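Local coordinates for protein FAD-binding oxidoreductase (Gulosibacter chungangensis, PDB 7PBG) that oxidises 4-ethylphenol and probably related 4-alkylphenols with a covalently bound FAD, dehydrogenating the alkyl side chain to give 4-vinylphenol-type products, at residues Y30-D34 with E35-S39; E116-K120 with L121-V125; A305-R308 with M309-L313; R328-I331 with D332-E336. All coordinates share one frame; numbering follows the deposited sequence.

Contact 1: residues Y30-D34 with E35-S39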
loop_
_atom_site.group_PDB
_atom_site.type_symbol
_atom_site.label_atom_id
_atom_site.label_comp_id
_atom_site.label_asym_id
_atom_site.label_seq_id
_atom_site.Cartn_x
_atom_site.Cartn_y
_atom_site.Cartn_z
ATOM N N TYR A 30 10.957 -22.996 27.839
ATOM C CA TYR A 30 10.815 -21.991 26.749
ATOM C C TYR A 30 11.212 -20.582 27.200
ATOM O O TYR A 30 11.068 -19.594 26.429
ATOM C CB TYR A 30 9.400 -22.002 26.192
ATOM C CG TYR A 30 8.950 -23.368 25.757
ATOM C CD1 TYR A 30 9.556 -23.976 24.683
ATOM C CD2 TYR A 30 7.895 -24.006 26.380
ATOM C CE1 TYR A 30 9.163 -25.229 24.243
ATOM C CE2 TYR A 30 7.482 -25.261 25.954
ATOM C CZ TYR A 30 8.105 -25.856 24.870
ATOM O OH TYR A 30 7.743 -27.099 24.423
ATOM N N VAL A 31 11.713 -20.450 28.431
ATOM C CA VAL A 31 12.171 -19.154 28.996
ATOM C C VAL A 31 13.646 -19.342 29.385
ATOM O O VAL A 31 13.906 -20.121 30.313
ATOM C CB VAL A 31 11.283 -18.763 30.191
ATOM C CG1 VAL A 31 11.771 -17.508 30.897
ATOM C CG2 VAL A 31 9.829 -18.648 29.777
ATOM N N ARG A 32 14.574 -18.722 28.655
ATOM C CA ARG A 32 16.031 -18.999 28.773
ATOM C C ARG A 32 16.761 -17.738 29.227
ATOM O O ARG A 32 16.566 -16.635 28.621
ATOM C CB ARG A 32 16.551 -19.546 27.444
ATOM C CG ARG A 32 15.821 -20.817 27.021
ATOM C CD ARG A 32 16.068 -21.986 27.963
ATOM N NE ARG A 32 17.180 -22.800 27.514
ATOM C CZ ARG A 32 18.213 -23.193 28.252
ATOM N NH1 ARG A 32 18.306 -22.874 29.532
ATOM N NH2 ARG A 32 19.157 -23.925 27.695
ATOM N N VAL A 33 17.563 -17.867 30.288
ATOM C CA VAL A 33 18.363 -16.733 30.835
ATOM C C VAL A 33 19.856 -17.080 30.832
ATOM O O VAL A 33 20.641 -16.197 31.168
ATOM C CB VAL A 33 17.889 -16.319 32.241
ATOM C CG1 VAL A 33 16.470 -15.758 32.221
ATOM C CG2 VAL A 33 17.986 -17.472 33.228
ATOM N N ASP A 34 20.244 -18.287 30.417
ATOM C CA ASP A 34 21.672 -18.679 30.441
ATOM C C ASP A 34 22.428 -17.962 29.321
ATOM O O ASP A 34 21.872 -17.803 28.210
ATOM C CB ASP A 34 21.843 -20.190 30.303
ATOM C CG ASP A 34 21.138 -20.711 29.069
ATOM O OD1 ASP A 34 19.884 -20.596 29.018
ATOM O OD2 ASP A 34 21.852 -21.171 28.140
ATOM N N GLU A 35 23.668 -17.573 29.608
ATOM C CA GLU A 35 24.559 -16.835 28.683
ATOM C C GLU A 35 24.699 -17.598 27.360
ATOM O O GLU A 35 24.626 -16.963 26.319
ATOM C CB GLU A 35 25.929 -16.612 29.341
ATOM C CG GLU A 35 26.911 -15.942 28.421
ATOM C CD GLU A 35 26.551 -14.507 28.094
ATOM O OE1 GLU A 35 25.856 -13.879 28.895
ATOM O OE2 GLU A 35 26.947 -14.031 27.025
ATOM N N ALA A 36 24.898 -18.920 27.381
ATOM C CA ALA A 36 25.116 -19.706 26.148
ATOM C C ALA A 36 23.908 -19.536 25.211
ATOM O O ALA A 36 24.123 -19.346 23.989
ATOM C CB ALA A 36 25.394 -21.165 26.449
ATOM N N THR A 37 22.687 -19.622 25.731
ATOM C CA THR A 37 21.454 -19.537 24.911
ATOM C C THR A 37 21.155 -18.077 24.542
ATOM O O THR A 37 20.903 -17.821 23.349
ATOM C CB THR A 37 20.212 -20.112 25.593
ATOM O OG1 THR A 37 20.476 -21.465 25.968
ATOM C CG2 THR A 37 19.020 -20.093 24.656
ATOM N N VAL A 38 21.206 -17.153 25.489
ATOM C CA VAL A 38 20.830 -15.748 25.158
ATOM C C VAL A 38 21.844 -15.118 24.187
ATOM O O VAL A 38 21.424 -14.318 23.326
ATOM C CB VAL A 38 20.601 -14.890 26.403
ATOM C CG1 VAL A 38 20.140 -13.484 26.055
ATOM C CG2 VAL A 38 19.605 -15.544 27.345
ATOM N N SER A 39 23.132 -15.471 24.283
ATOM C CA SER A 39 24.215 -14.832 23.500
ATOM C C SER A 39 24.035 -15.145 22.020
ATOM O O SER A 39 24.519 -14.348 21.203
ATOM C CB SER A 39 25.610 -15.234 23.993
ATOM O OG SER A 39 25.809 -16.626 23.888
#
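Asp-34 and Thr-37 form the strongest link here, a hydrogen bond of 2.6 Å from Thr-37 OG1 to Asp-34 OD2. The hydroxyl uses the syn lone pair of that oxygen. The backbone also reaches it: Thr-37 N gives a 3.0 Å bond to Asp-34 OD2 from above the carboxylate plane. Asp-34 is thus the N-cap of helix 35-39, and one residue grips its OD2 twice. Its CG sits between the backbone N and the carbonyl carbon (chi1 54°), which swings the carboxylate back over the first turn. The other oxygen, Asp-34 OD1, lies 2.8 Å from Arg-32 NH1. It stands well out of the guanidinium plane, so this salt bridge works by charge alone. Thr-37 OG1 lies over one guanidinium face, and Thr-37 CG2 packs 3.8 Å from Arg-32 CB. Behind the cap, Val-38 N donates to Asp-34 O at 2.9 Å in the first helical bond. Val-38 CG2 rests 3.5 Å from Arg-32 O. Arg-32 and Thr-37 also touch Val-58 of strand 57-59, beside the short edge strand 31-32. An alanine at Asp-34 is likely to leave Thr-37 N and OG1 without their carboxylate acceptor and Arg-32 without this counter-charge. The negative carboxylate at the positive end of the helix dipole probably steadies the switch from strand to helix.

Contact 2: residues E116-K120 with L121-V125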
loop_
_atom_site.group_PDB
_atom_site.type_symbol
_atom_site.label_atom_id
_atom_site.label_comp_id
_atom_site.label_asym_id
_atom_site.label_seq_id
_atom_site.Cartn_x
_atom_site.Cartn_y
_atom_site.Cartn_z
ATOM N N GLU A 116 -1.737 -22.041 4.943
ATOM C CA GLU A 116 -2.591 -22.074 3.745
ATOM C C GLU A 116 -1.693 -21.798 2.549
ATOM O O GLU A 116 -0.901 -20.862 2.599
ATOM C CB GLU A 116 -3.742 -21.082 3.836
ATOM C CG GLU A 116 -4.688 -21.148 2.639
ATOM C CD GLU A 116 -5.970 -20.346 2.765
ATOM O OE1 GLU A 116 -6.077 -19.595 3.727
ATOM O OE2 GLU A 116 -6.872 -20.512 1.886
ATOM N N ILE A 117 -1.975 -22.484 1.463
ATOM C CA ILE A 117 -1.474 -22.165 0.103
ATOM C C ILE A 117 -2.696 -22.241 -0.809
ATOM O O ILE A 117 -3.140 -23.330 -1.193
ATOM C CB ILE A 117 -0.366 -23.101 -0.334
ATOM C CG1 ILE A 117 0.826 -23.062 0.626
ATOM C CG2 ILE A 117 0.053 -22.822 -1.768
ATOM C CD1 ILE A 117 1.712 -24.251 0.430
ATOM N N ASN A 118 -3.245 -21.077 -1.091
ATOM C CA ASN A 118 -4.492 -20.990 -1.874
ATOM C C ASN A 118 -4.081 -20.782 -3.328
ATOM O O ASN A 118 -3.687 -19.631 -3.697
ATOM C CB ASN A 118 -5.372 -19.889 -1.298
ATOM C CG ASN A 118 -6.759 -19.892 -1.902
ATOM O OD1 ASN A 118 -6.924 -20.065 -3.119
ATOM N ND2 ASN A 118 -7.753 -19.711 -1.043
ATOM N N GLU A 119 -4.230 -21.803 -4.157
ATOM C CA GLU A 119 -3.832 -21.638 -5.578
ATOM C C GLU A 119 -4.818 -20.712 -6.329
ATOM O O GLU A 119 -4.357 -19.872 -7.083
ATOM C CB GLU A 119 -3.778 -22.991 -6.263
ATOM C CG GLU A 119 -3.246 -22.888 -7.679
ATOM C CD GLU A 119 -2.930 -24.248 -8.285
ATOM O OE1 GLU A 119 -3.436 -25.287 -7.732
ATOM O OE2 GLU A 119 -2.141 -24.269 -9.268
ATOM N N LYS A 120 -6.131 -20.924 -6.182
ATOM C CA LYS A 120 -7.162 -20.212 -6.971
ATOM C C LYS A 120 -7.005 -18.699 -6.769
ATOM O O LYS A 120 -7.252 -17.981 -7.706
ATOM C CB LYS A 120 -8.564 -20.648 -6.529
ATOM C CG LYS A 120 -9.701 -20.008 -7.322
ATOM C CD LYS A 120 -11.052 -20.643 -7.044
ATOM C CE LYS A 120 -12.139 -20.043 -7.917
ATOM N NZ LYS A 120 -13.450 -20.714 -7.748
ATOM N N LEU A 121 -6.738 -18.253 -5.536
ATOM C CA LEU A 121 -6.657 -16.818 -5.201
ATOM C C LEU A 121 -5.187 -16.441 -4.927
ATOM O O LEU A 121 -4.947 -15.313 -4.504
ATOM C CB LEU A 121 -7.560 -16.544 -4.001
ATOM C CG LEU A 121 -9.041 -16.804 -4.286
ATOM C CD1 LEU A 121 -9.900 -16.422 -3.093
ATOM C CD2 LEU A 121 -9.497 -16.070 -5.528
ATOM N N ALA A 122 -4.244 -17.335 -5.196
ATOM C CA ALA A 122 -2.786 -17.048 -5.266
ATOM C C ALA A 122 -2.285 -16.337 -4.022
ATOM O O ALA A 122 -1.828 -15.165 -4.123
ATOM C CB ALA A 122 -2.467 -16.222 -6.458
ATOM N N TYR A 123 -2.456 -16.940 -2.866
ATOM C CA TYR A 123 -1.838 -16.409 -1.625
ATOM C C TYR A 123 -1.400 -17.545 -0.709
ATOM O O TYR A 123 -1.900 -18.643 -0.809
ATOM C CB TYR A 123 -2.741 -15.422 -0.916
ATOM C CG TYR A 123 -3.962 -16.000 -0.260
ATOM C CD1 TYR A 123 -3.931 -16.504 1.026
ATOM C CD2 TYR A 123 -5.160 -16.086 -0.936
ATOM C CE1 TYR A 123 -5.058 -17.045 1.643
ATOM C CE2 TYR A 123 -6.295 -16.583 -0.332
ATOM C CZ TYR A 123 -6.256 -17.074 0.963
ATOM O OH TYR A 123 -7.380 -17.598 1.555
ATOM N N ALA A 124 -0.543 -17.211 0.250
ATOM C CA ALA A 124 -0.172 -18.133 1.323
ATOM C C ALA A 124 -0.382 -17.396 2.635
ATOM O O ALA A 124 -0.494 -16.153 2.640
ATOM C CB ALA A 124 1.257 -18.590 1.157
ATOM N N VAL A 125 -0.498 -18.162 3.679
ATOM C CA VAL A 125 -0.614 -17.645 5.067
ATOM C C VAL A 125 0.525 -18.230 5.883
ATOM O O VAL A 125 0.701 -19.504 5.894
ATOM C CB VAL A 125 -1.986 -17.931 5.698
ATOM C CG1 VAL A 125 -2.074 -17.422 7.142
ATOM C CG2 VAL A 125 -3.101 -17.388 4.827
#
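A G1 beta bulge sets Ala-122 and Tyr-123 together opposite Asn-118, at the turn of the hairpin of strands 114-118 and 123-126. Ala-122 takes the left-handed helical conformation (phi 52°). Asn-118 ties both ends of the turn. Its backbone N donates to Tyr-123 O at 2.8 Å, and its O accepts from Tyr-123 N at 3.1 Å. Its side chain lies beside that of Leu-121, and Asn-118 OD1 accepts from Leu-121 N at 3.0 Å, with the donor above the amide carbonyl plane. Asn-118 ND2 donates a hydrogen bond to Glu-116 OE2 at 3.2 Å, from above the carboxylate plane. With CG anti to the backbone N (chi1 -171°), the amide lies between Leu-121 N and the Glu-116 carboxylate. The side chain is on the same face of the sheet as Tyr-123. There Asn-118 CB sits over the Tyr-123 ring as a CH-pi contact, 3.7 Å from the centroid. The carboxylate of Glu-116 meets the hydroxyl end of the same ring, with Glu-116 OE2 3.0 Å from Tyr-123 OH. The carboxylate and ring planes stand 67° apart. Further on, Val-125 N donates to Glu-116 O at 2.9 Å. On the other face, Ile-117 and Ala-124 turn to helix 132-142. A leucine in place of Asn-118 would probably leave Leu-121 N without its side-chain acceptor and Glu-116 without the amide donor. The amide probably helps to fix this turn, whose Ala-122 O and Lys-120 NZ bind Arg-436 and Glu-260 of the second subunit.

Contact 3: residues A305-R308 with M309-L313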
loop_
_atom_site.group_PDB
_atom_site.type_symbol
_atom_site.label_atom_id
_atom_site.label_comp_id
_atom_site.label_asym_id
_atom_site.label_seq_id
_atom_site.Cartn_x
_atom_site.Cartn_y
_atom_site.Cartn_z
ATOM N N ALA A 305 43.105 -4.222 -8.917
ATOM C CA ALA A 305 42.433 -5.397 -8.295
ATOM C C ALA A 305 41.020 -5.514 -8.867
ATOM O O ALA A 305 40.628 -6.623 -9.207
ATOM C CB ALA A 305 42.398 -5.333 -6.776
ATOM N N LYS A 306 40.309 -4.404 -9.044
ATOM C CA LYS A 306 38.916 -4.452 -9.558
ATOM C C LYS A 306 38.950 -4.901 -11.019
ATOM O O LYS A 306 38.075 -5.641 -11.414
ATOM C CB LYS A 306 38.238 -3.102 -9.315
ATOM C CG LYS A 306 38.069 -2.817 -7.831
ATOM C CD LYS A 306 37.648 -1.386 -7.590
ATOM C CE LYS A 306 37.545 -0.983 -6.132
ATOM N NZ LYS A 306 37.169 0.466 -6.013
ATOM N N GLN A 307 39.939 -4.473 -11.768
ATOM C CA GLN A 307 40.095 -4.853 -13.184
ATOM C C GLN A 307 40.393 -6.352 -13.235
ATOM O O GLN A 307 39.905 -7.024 -14.133
ATOM C CB GLN A 307 41.157 -4.025 -13.894
ATOM C CG GLN A 307 41.053 -4.172 -15.398
ATOM C CD GLN A 307 39.747 -3.631 -15.947
ATOM O OE1 GLN A 307 39.387 -2.476 -15.688
ATOM N NE2 GLN A 307 39.025 -4.450 -16.692
ATOM N N ARG A 308 41.227 -6.852 -12.351
ATOM C CA ARG A 308 41.481 -8.320 -12.298
ATOM C C ARG A 308 40.149 -9.069 -12.106
ATOM O O ARG A 308 39.897 -10.092 -12.775
ATOM C CB ARG A 308 42.476 -8.715 -11.198
ATOM C CG ARG A 308 43.898 -8.263 -11.466
ATOM C CD ARG A 308 44.842 -8.938 -10.489
ATOM N NE ARG A 308 44.920 -8.294 -9.196
ATOM C CZ ARG A 308 45.603 -7.201 -8.912
ATOM N NH1 ARG A 308 46.303 -6.610 -9.870
ATOM N NH2 ARG A 308 45.620 -6.720 -7.665
ATOM N N MET A 309 39.282 -8.609 -11.203
ATOM C CA MET A 309 37.934 -9.191 -11.002
ATOM C C MET A 309 37.170 -9.176 -12.336
ATOM O O MET A 309 36.634 -10.223 -12.730
ATOM C CB MET A 309 37.147 -8.437 -9.941
ATOM C CG MET A 309 37.819 -8.400 -8.605
ATOM S SD MET A 309 36.893 -7.327 -7.510
ATOM C CE MET A 309 38.087 -7.003 -6.214
ATOM N N VAL A 310 37.095 -8.008 -12.981
ATOM C CA VAL A 310 36.351 -7.874 -14.254
ATOM C C VAL A 310 36.891 -8.903 -15.235
ATOM O O VAL A 310 36.070 -9.579 -15.886
ATOM C CB VAL A 310 36.408 -6.451 -14.846
ATOM C CG1 VAL A 310 35.829 -6.455 -16.245
ATOM C CG2 VAL A 310 35.714 -5.503 -13.900
ATOM N N ASP A 311 38.208 -8.949 -15.414
ATOM C CA ASP A 311 38.809 -9.681 -16.557
ATOM C C ASP A 311 38.741 -11.176 -16.292
ATOM O O ASP A 311 38.421 -11.932 -17.186
ATOM C CB ASP A 311 40.270 -9.289 -16.771
ATOM C CG ASP A 311 40.445 -7.836 -17.181
ATOM O OD1 ASP A 311 39.435 -7.234 -17.644
ATOM O OD2 ASP A 311 41.593 -7.331 -17.088
ATOM N N GLU A 312 38.977 -11.577 -15.079
ATOM C CA GLU A 312 39.116 -13.023 -14.756
ATOM C C GLU A 312 37.736 -13.635 -14.543
ATOM O O GLU A 312 37.547 -14.759 -14.901
ATOM C CB GLU A 312 40.084 -13.185 -13.583
ATOM C CG GLU A 312 41.492 -12.768 -13.959
ATOM C CD GLU A 312 42.486 -12.845 -12.818
ATOM O OE1 GLU A 312 43.486 -12.123 -12.890
ATOM O OE2 GLU A 312 42.187 -13.566 -11.819
ATOM N N LEU A 313 36.811 -12.937 -13.896
ATOM C CA LEU A 313 35.402 -13.403 -13.770
ATOM C C LEU A 313 34.690 -13.261 -15.106
ATOM O O LEU A 313 33.683 -13.945 -15.306
ATOM C CB LEU A 313 34.700 -12.602 -12.693
ATOM C CG LEU A 313 35.276 -12.725 -11.293
ATOM C CD1 LEU A 313 34.547 -11.822 -10.338
ATOM C CD2 LEU A 313 35.134 -14.180 -10.823
#
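Gln-307 and Asp-311, one turn apart on helix 303-313, lean across each other at a slant, with amide and carboxylate planes 40° apart. Gln-307 NE2 donates to Asp-311 OD1 at 3.0 Å. The oxygen lies in the amide plane, but the donor comes from above the carboxylate plane. A bend at chi2 (64°) curls the glutamine along the helix and brings NE2 to its partner. The same bend sets Gln-307 NE2 3.8 Å from Val-310 CG1. At the other end of the amide, Gln-307 OE1 is hydrogen-bonded to His-317 NE2. The amide is thus fixed at both ends.

Arg-308 and Glu-312 run side by side and point the same way. Their contact is through the aliphatic part, with Glu-312 OE1 3.9 Å from Arg-308 CB. The charged ends stay apart, Arg-308 NE being 5.5 Å from Glu-312 OE1. Arg-308 NH2 bonds instead to Trp-294 O.

Met-309 runs back along the helix toward its start. Its CG lies 3.4 Å from Ala-305 O, and its extended chain packs on Val-281 and Ala-285 of helix 281-288. Val-310 CG2 lies 3.4 Å from Lys-306 O and its side chain also touches Val-281. Backbone bonds one turn apart hold the frame, as from Asp-311 N to Gln-307 O at 2.9 Å.

The helix is amphipathic. Its apolar side joins helix 281-288, while on the polar side the opposite charges of Arg-308 and Glu-312 probably attract only weakly.

Contact 4: residues R328-I331 with D332-E336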
loop_
_atom_site.group_PDB
_atom_site.type_symbol
_atom_site.label_atom_id
_atom_site.label_comp_id
_atom_site.label_asym_id
_atom_site.label_seq_id
_atom_site.Cartn_x
_atom_site.Cartn_y
_atom_site.Cartn_z
ATOM N N ARG A 328 6.658 -17.069 -24.369
ATOM C CA ARG A 328 7.896 -16.785 -25.121
ATOM C C ARG A 328 7.708 -15.629 -26.111
ATOM O O ARG A 328 8.677 -14.861 -26.292
ATOM C CB ARG A 328 8.432 -18.035 -25.805
ATOM C CG ARG A 328 9.893 -17.932 -26.206
ATOM C CD ARG A 328 10.854 -17.667 -25.064
ATOM N NE ARG A 328 12.216 -17.460 -25.537
ATOM C CZ ARG A 328 13.327 -18.062 -25.072
ATOM N NH1 ARG A 328 13.290 -18.892 -24.030
ATOM N NH2 ARG A 328 14.490 -17.754 -25.638
ATOM N N TRP A 329 6.535 -15.479 -26.749
ATOM C CA TRP A 329 6.328 -14.372 -27.728
ATOM C C TRP A 329 6.550 -13.032 -27.059
ATOM O O TRP A 329 7.075 -12.120 -27.712
ATOM C CB TRP A 329 4.967 -14.425 -28.452
ATOM C CG TRP A 329 3.768 -14.531 -27.564
ATOM C CD1 TRP A 329 3.060 -15.656 -27.236
ATOM C CD2 TRP A 329 3.075 -13.437 -26.960
ATOM N NE1 TRP A 329 2.029 -15.338 -26.395
ATOM C CE2 TRP A 329 1.988 -13.984 -26.240
ATOM C CE3 TRP A 329 3.247 -12.048 -26.976
ATOM C CZ2 TRP A 329 1.150 -13.194 -25.466
ATOM C CZ3 TRP A 329 2.385 -11.277 -26.238
ATOM C CH2 TRP A 329 1.362 -11.844 -25.495
ATOM N N GLN A 330 6.148 -12.919 -25.802
ATOM C CA GLN A 330 6.289 -11.673 -25.023
ATOM C C GLN A 330 7.738 -11.522 -24.538
ATOM O O GLN A 330 8.341 -10.439 -24.702
ATOM C CB GLN A 330 5.346 -11.734 -23.823
ATOM C CG GLN A 330 5.448 -10.485 -22.958
ATOM C CD GLN A 330 4.468 -10.527 -21.811
ATOM O OE1 GLN A 330 4.077 -11.591 -21.333
ATOM N NE2 GLN A 330 4.050 -9.347 -21.394
ATOM N N ILE A 331 8.290 -12.567 -23.935
ATOM C CA ILE A 331 9.718 -12.539 -23.501
ATOM C C ILE A 331 10.614 -12.122 -24.652
ATOM O O ILE A 331 11.489 -11.263 -24.448
ATOM C CB ILE A 331 10.151 -13.893 -22.902
ATOM C CG1 ILE A 331 9.442 -14.155 -21.575
ATOM C CG2 ILE A 331 11.668 -13.932 -22.802
ATOM C CD1 ILE A 331 9.645 -15.557 -21.029
ATOM N N ASP A 332 10.446 -12.694 -25.832
ATOM C CA ASP A 332 11.408 -12.429 -26.917
ATOM C C ASP A 332 11.331 -10.946 -27.315
ATOM O O ASP A 332 12.401 -10.384 -27.659
ATOM C CB ASP A 332 11.112 -13.325 -28.115
ATOM C CG ASP A 332 11.542 -14.765 -27.900
ATOM O OD1 ASP A 332 12.196 -15.066 -26.847
ATOM O OD2 ASP A 332 11.209 -15.577 -28.767
ATOM N N LYS A 333 10.136 -10.352 -27.312
ATOM C CA LYS A 333 9.971 -8.904 -27.615
ATOM C C LYS A 333 10.658 -8.081 -26.538
ATOM O O LYS A 333 11.344 -7.123 -26.868
ATOM C CB LYS A 333 8.498 -8.544 -27.682
ATOM C CG LYS A 333 7.794 -9.080 -28.915
ATOM C CD LYS A 333 8.038 -8.205 -30.115
ATOM C CE LYS A 333 7.049 -8.477 -31.220
ATOM N NZ LYS A 333 7.555 -7.889 -32.475
ATOM N N TYR A 334 10.440 -8.395 -25.275
ATOM C CA TYR A 334 11.046 -7.560 -24.219
ATOM C C TYR A 334 12.570 -7.685 -24.235
ATOM O O TYR A 334 13.269 -6.682 -24.098
ATOM C CB TYR A 334 10.426 -7.884 -22.858
ATOM C CG TYR A 334 8.984 -7.496 -22.665
ATOM C CD1 TYR A 334 8.284 -6.697 -23.565
ATOM C CD2 TYR A 334 8.311 -7.886 -21.512
ATOM C CE1 TYR A 334 6.953 -6.368 -23.355
ATOM C CE2 TYR A 334 6.983 -7.565 -21.293
ATOM C CZ TYR A 334 6.307 -6.773 -22.204
ATOM O OH TYR A 334 5.004 -6.401 -22.006
ATOM N N ILE A 335 13.089 -8.906 -24.340
ATOM C CA ILE A 335 14.554 -9.130 -24.363
ATOM C C ILE A 335 15.160 -8.337 -25.520
ATOM O O ILE A 335 16.137 -7.666 -25.315
ATOM C CB ILE A 335 14.848 -10.636 -24.457
ATOM C CG1 ILE A 335 14.426 -11.358 -23.179
ATOM C CG2 ILE A 335 16.291 -10.871 -24.886
ATOM C CD1 ILE A 335 15.352 -11.148 -22.010
ATOM N N GLU A 336 14.534 -8.329 -26.698
ATOM C CA GLU A 336 15.059 -7.560 -27.844
ATOM C C GLU A 336 15.085 -6.067 -27.488
ATOM O O GLU A 336 16.140 -5.436 -27.710
ATOM C CB GLU A 336 14.223 -7.928 -29.083
ATOM C CG GLU A 336 14.490 -7.080 -30.294
ATOM C CD GLU A 336 13.580 -7.357 -31.496
ATOM O OE1 GLU A 336 12.314 -7.450 -31.334
ATOM O OE2 GLU A 336 14.128 -7.459 -32.603
#
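A 2.7 Å salt bridge from Arg-328 NE to Asp-332 OD1 links the two residues, one turn apart on helix 328-342. NE approaches on the syn side of the oxygen, somewhat tilted from both planes. The guanidinium and carboxylate planes are nearly perpendicular, 86° apart. The arginine chain turns at chi2 (59°), which brings NE to the aspartate. Its NH1 and NH2 go to Glu-241 and Glu-354, so three acids share one guanidinium.

A second pair lies on another side of the helix. Gln-330 CG sits over the Tyr-334 ring as a CH-pi contact, 4.0 Å from the centroid. Beyond it, Gln-330 NE2 donates to Tyr-334 OH at 3.2 Å, nearly in the amide plane. Gln-330 also packs on Tyr-334 of the second subunit, and Tyr-334 on its Gln-330. Trp-329 and Lys-333 form cation-pi pairs across the interface.

Ile-331 and Ile-335 lie side by side, with Ile-331 CG2 3.8 Å from Ile-335 CG1. They face strands 241-249 and 318-326.

The helix thus has an ionic side, an apolar side on the sheet and a side given to the dimer. The buried amide of Gln-330 is paired with a hydroxyl, and the three acids probably fix the guanidinium's place and rotation and balance its charge.

In the fold
None of the four contacts is central: contact 1 is at the surface and the other three are partly buried. Contact 1 joins an edge strand to a helix start, and contact 2 closes a hairpin in the FAD-binding domain. Contacts 3 and 4 each lie within a single helix. Helix 303-313 packs on another helix, whereas helix 328-342 packs on the large antiparallel sheet. Contacts 2 and 4 both reach the second subunit, and their nearest atoms are about 17 Å apart. Contacts 1 and 4 lie on opposite sides of the chain's centre. Capping dominates contact 1, amide bridging contacts 2 and 3, and a salt bridge contact 4.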